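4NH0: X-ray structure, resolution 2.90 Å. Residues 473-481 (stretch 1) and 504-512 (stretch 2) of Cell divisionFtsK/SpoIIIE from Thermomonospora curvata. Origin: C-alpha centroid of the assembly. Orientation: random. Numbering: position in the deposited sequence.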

# COMPACT_ATOMS: atom_id res chain seq x y z
N LEU A 473 37.47 5.88 30.94
CA LEU A 473 36.92 6.94 31.78
C LEU A 473 38.01 7.56 32.65
O LEU A 473 38.36 7.02 33.69
CB LEU A 473 35.78 6.40 32.65
CG LEU A 473 34.53 5.99 31.86
CD1 LEU A 473 33.49 5.37 32.77
CD2 LEU A 473 33.97 7.19 31.12
N SER A 474 38.54 8.69 32.20
CA SER A 474 39.65 9.33 32.89
C SER A 474 39.22 9.97 34.20
O SER A 474 39.56 9.48 35.28
CB SER A 474 40.29 10.38 31.98
OG SER A 474 40.57 9.84 30.70
N TYR A 475 38.48 11.08 34.12
CA TYR A 475 38.04 11.77 35.32
C TYR A 475 36.77 11.15 35.88
O TYR A 475 35.96 10.60 35.14
CB TYR A 475 37.82 13.26 35.03
CG TYR A 475 36.71 13.58 34.04
CD1 TYR A 475 36.95 13.58 32.68
CD2 TYR A 475 35.43 13.90 34.48
CE1 TYR A 475 35.95 13.88 31.77
CE2 TYR A 475 34.42 14.20 33.58
CZ TYR A 475 34.69 14.18 32.23
OH TYR A 475 33.69 14.48 31.33
N ARG A 476 36.62 11.21 37.20
CA ARG A 476 35.47 10.63 37.86
C ARG A 476 34.92 11.58 38.92
O ARG A 476 35.63 11.96 39.85
CB ARG A 476 35.83 9.28 38.49
CG ARG A 476 36.17 8.20 37.48
CD ARG A 476 36.47 6.87 38.15
NE ARG A 476 36.86 5.84 37.20
CZ ARG A 476 37.29 4.63 37.53
NH1 ARG A 476 37.39 4.28 38.81
NH2 ARG A 476 37.62 3.76 36.59
N ILE A 477 33.66 11.97 38.76
CA ILE A 477 33.01 12.86 39.72
C ILE A 477 32.05 12.07 40.60
O ILE A 477 31.04 11.55 40.13
CB ILE A 477 32.24 13.99 39.02
CG1 ILE A 477 33.19 14.85 38.19
CG2 ILE A 477 31.52 14.84 40.05
CD1 ILE A 477 32.54 16.06 37.58
N GLY A 478 32.38 11.97 41.88
CA GLY A 478 31.57 11.21 42.81
C GLY A 478 30.83 12.08 43.81
O GLY A 478 31.43 12.60 44.75
N LEU A 479 29.53 12.24 43.60
CA LEU A 479 28.68 12.91 44.58
C LEU A 479 28.31 11.92 45.67
O LEU A 479 28.94 10.88 45.81
CB LEU A 479 27.43 13.48 43.91
CG LEU A 479 27.67 14.41 42.73
CD1 LEU A 479 26.36 14.98 42.22
CD2 LEU A 479 28.63 15.53 43.11
N ARG A 480 27.29 12.25 46.46
CA ARG A 480 26.85 11.35 47.52
C ARG A 480 26.26 10.07 46.93
O ARG A 480 25.20 10.09 46.31
CB ARG A 480 25.83 12.03 48.42
CG ARG A 480 25.32 11.15 49.55
CD ARG A 480 24.46 11.93 50.52
NE ARG A 480 23.39 12.64 49.83
CZ ARG A 480 22.30 12.07 49.34
NH1 ARG A 480 22.14 10.75 49.44
NH2 ARG A 480 21.38 12.80 48.73
N THR A 481 26.96 8.96 47.13
CA THR A 481 26.53 7.67 46.58
C THR A 481 25.54 6.98 47.50
O THR A 481 25.28 7.44 48.62
CB THR A 481 27.73 6.74 46.34
OG1 THR A 481 28.40 6.48 47.58
CG2 THR A 481 28.70 7.37 45.36
N GLY A 504 25.14 19.14 46.41
CA GLY A 504 26.22 19.99 45.94
C GLY A 504 27.60 19.44 46.24
O GLY A 504 28.55 19.68 45.49
N ASN A 505 27.72 18.70 47.34
CA ASN A 505 29.01 18.16 47.75
C ASN A 505 29.41 16.94 46.93
O ASN A 505 28.56 16.13 46.55
CB ASN A 505 28.98 17.81 49.24
CG ASN A 505 28.77 19.02 50.12
OD1 ASN A 505 29.72 19.64 50.58
ND2 ASN A 505 27.51 19.37 50.35
N GLY A 506 30.70 16.80 46.67
CA GLY A 506 31.21 15.68 45.90
C GLY A 506 32.72 15.67 45.82
O GLY A 506 33.38 16.59 46.30
N TYR A 507 33.27 14.62 45.22
CA TYR A 507 34.71 14.50 45.04
C TYR A 507 35.08 14.47 43.56
O TYR A 507 34.21 14.29 42.71
CB TYR A 507 35.24 13.24 45.73
CG TYR A 507 35.18 13.29 47.24
CD1 TYR A 507 36.25 13.75 47.99
CD2 TYR A 507 34.04 12.87 47.92
CE1 TYR A 507 36.19 13.79 49.37
CE2 TYR A 507 33.97 12.90 49.30
CZ TYR A 507 35.05 13.37 50.02
OH TYR A 507 34.99 13.41 51.39
N LEU A 508 36.36 14.65 43.27
CA LEU A 508 36.84 14.65 41.90
C LEU A 508 38.18 13.93 41.81
O LEU A 508 39.21 14.46 42.23
CB LEU A 508 36.97 16.09 41.37
CG LEU A 508 37.30 16.36 39.90
CD1 LEU A 508 38.80 16.45 39.67
CD2 LEU A 508 36.68 15.31 39.00
N LYS A 509 38.16 12.72 41.27
CA LYS A 509 39.38 11.93 41.15
C LYS A 509 39.86 11.87 39.70
O LYS A 509 39.06 11.73 38.78
CB LYS A 509 39.16 10.51 41.68
CG LYS A 509 40.46 9.76 41.96
CD LYS A 509 40.98 10.08 43.35
CE LYS A 509 42.34 9.47 43.63
NZ LYS A 509 42.62 8.30 42.75
N PHE A 510 41.17 11.99 39.52
CA PHE A 510 41.77 11.83 38.20
C PHE A 510 43.15 11.19 38.32
O PHE A 510 44.02 11.69 39.03
CB PHE A 510 41.87 13.17 37.47
CG PHE A 510 42.93 13.20 36.41
CD1 PHE A 510 42.88 12.32 35.33
CD2 PHE A 510 43.97 14.11 36.47
CE1 PHE A 510 43.86 12.35 34.36
CE2 PHE A 510 44.95 14.14 35.50
CZ PHE A 510 44.89 13.26 34.44
N ALA A 511 43.33 10.08 37.61
CA ALA A 511 44.59 9.34 37.56
C ALA A 511 45.11 8.98 38.95
O ALA A 511 44.44 8.26 39.70
CB ALA A 511 45.64 10.14 36.79
N THR A 512 46.31 9.46 39.29
CA THR A 512 46.97 9.09 40.54
C THR A 512 47.02 10.26 41.50
O THR A 512 47.66 10.19 42.55
CB THR A 512 48.40 8.60 40.29
OG1 THR A 512 49.16 9.64 39.67
CG2 THR A 512 48.39 7.37 39.39

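How do the two backbones run? They lie side by side as antiparallel strands, their N-to-C directions 158° apart and their axes approaching to 4.5 Å. The register pairs Arg 476 with Lys 509, Ile 477 with Leu 508, and Gly 478 with Tyr 507.

What holds the strands together? Four backbone hydrogen bonds form two reciprocal pairs. Arg 476 N donates to Lys 509 O at 3.0 Å, and Lys 509 N returns a bond to Arg 476 O at 3.0 Å. Two residues along, Gly 478 N reaches Tyr 507 O at 3.1 Å, while Tyr 507 N meets Gly 478 O at 2.8 Å. Between these pairs, Ile 477 and Leu 508 direct no N-H at each other; instead, Ile 477 CA lies 3.5 Å from Tyr 507 O and Leu 508 CA 3.6 Å from Arg 476 O, both as CA-H...O contacts.

Which side chains meet across the strands? Ile 477 and Leu 508 share one face of the sheet, and Ile 477 CG1 comes within 3.6 Å of Leu 508 CD2, an apolar contact between two buried residues. Arg 476 and Lys 509 point to the other face, yet the ends of both side chains lead away from the opposing strand. Their pairing is therefore a matter of backbone bonding, with no contact between the two cationic groups, which would repel each other at close range.

Why does Gly 506 suit its place opposite Leu 479? The CA-to-CB bond of Leu 479 points to the same face as that of Ile 477, but the end of its side chain comes nearer the partner strand, bringing Leu 479 CD2 to 3.8 Å from Gly 506 CA and 3.5 Å from Asn 505 O. A CB on Gly 506 would fall 2.4 Å from Leu 479 CD2, a clear clash, so the bare glycine backbone leaves room for that methyl group.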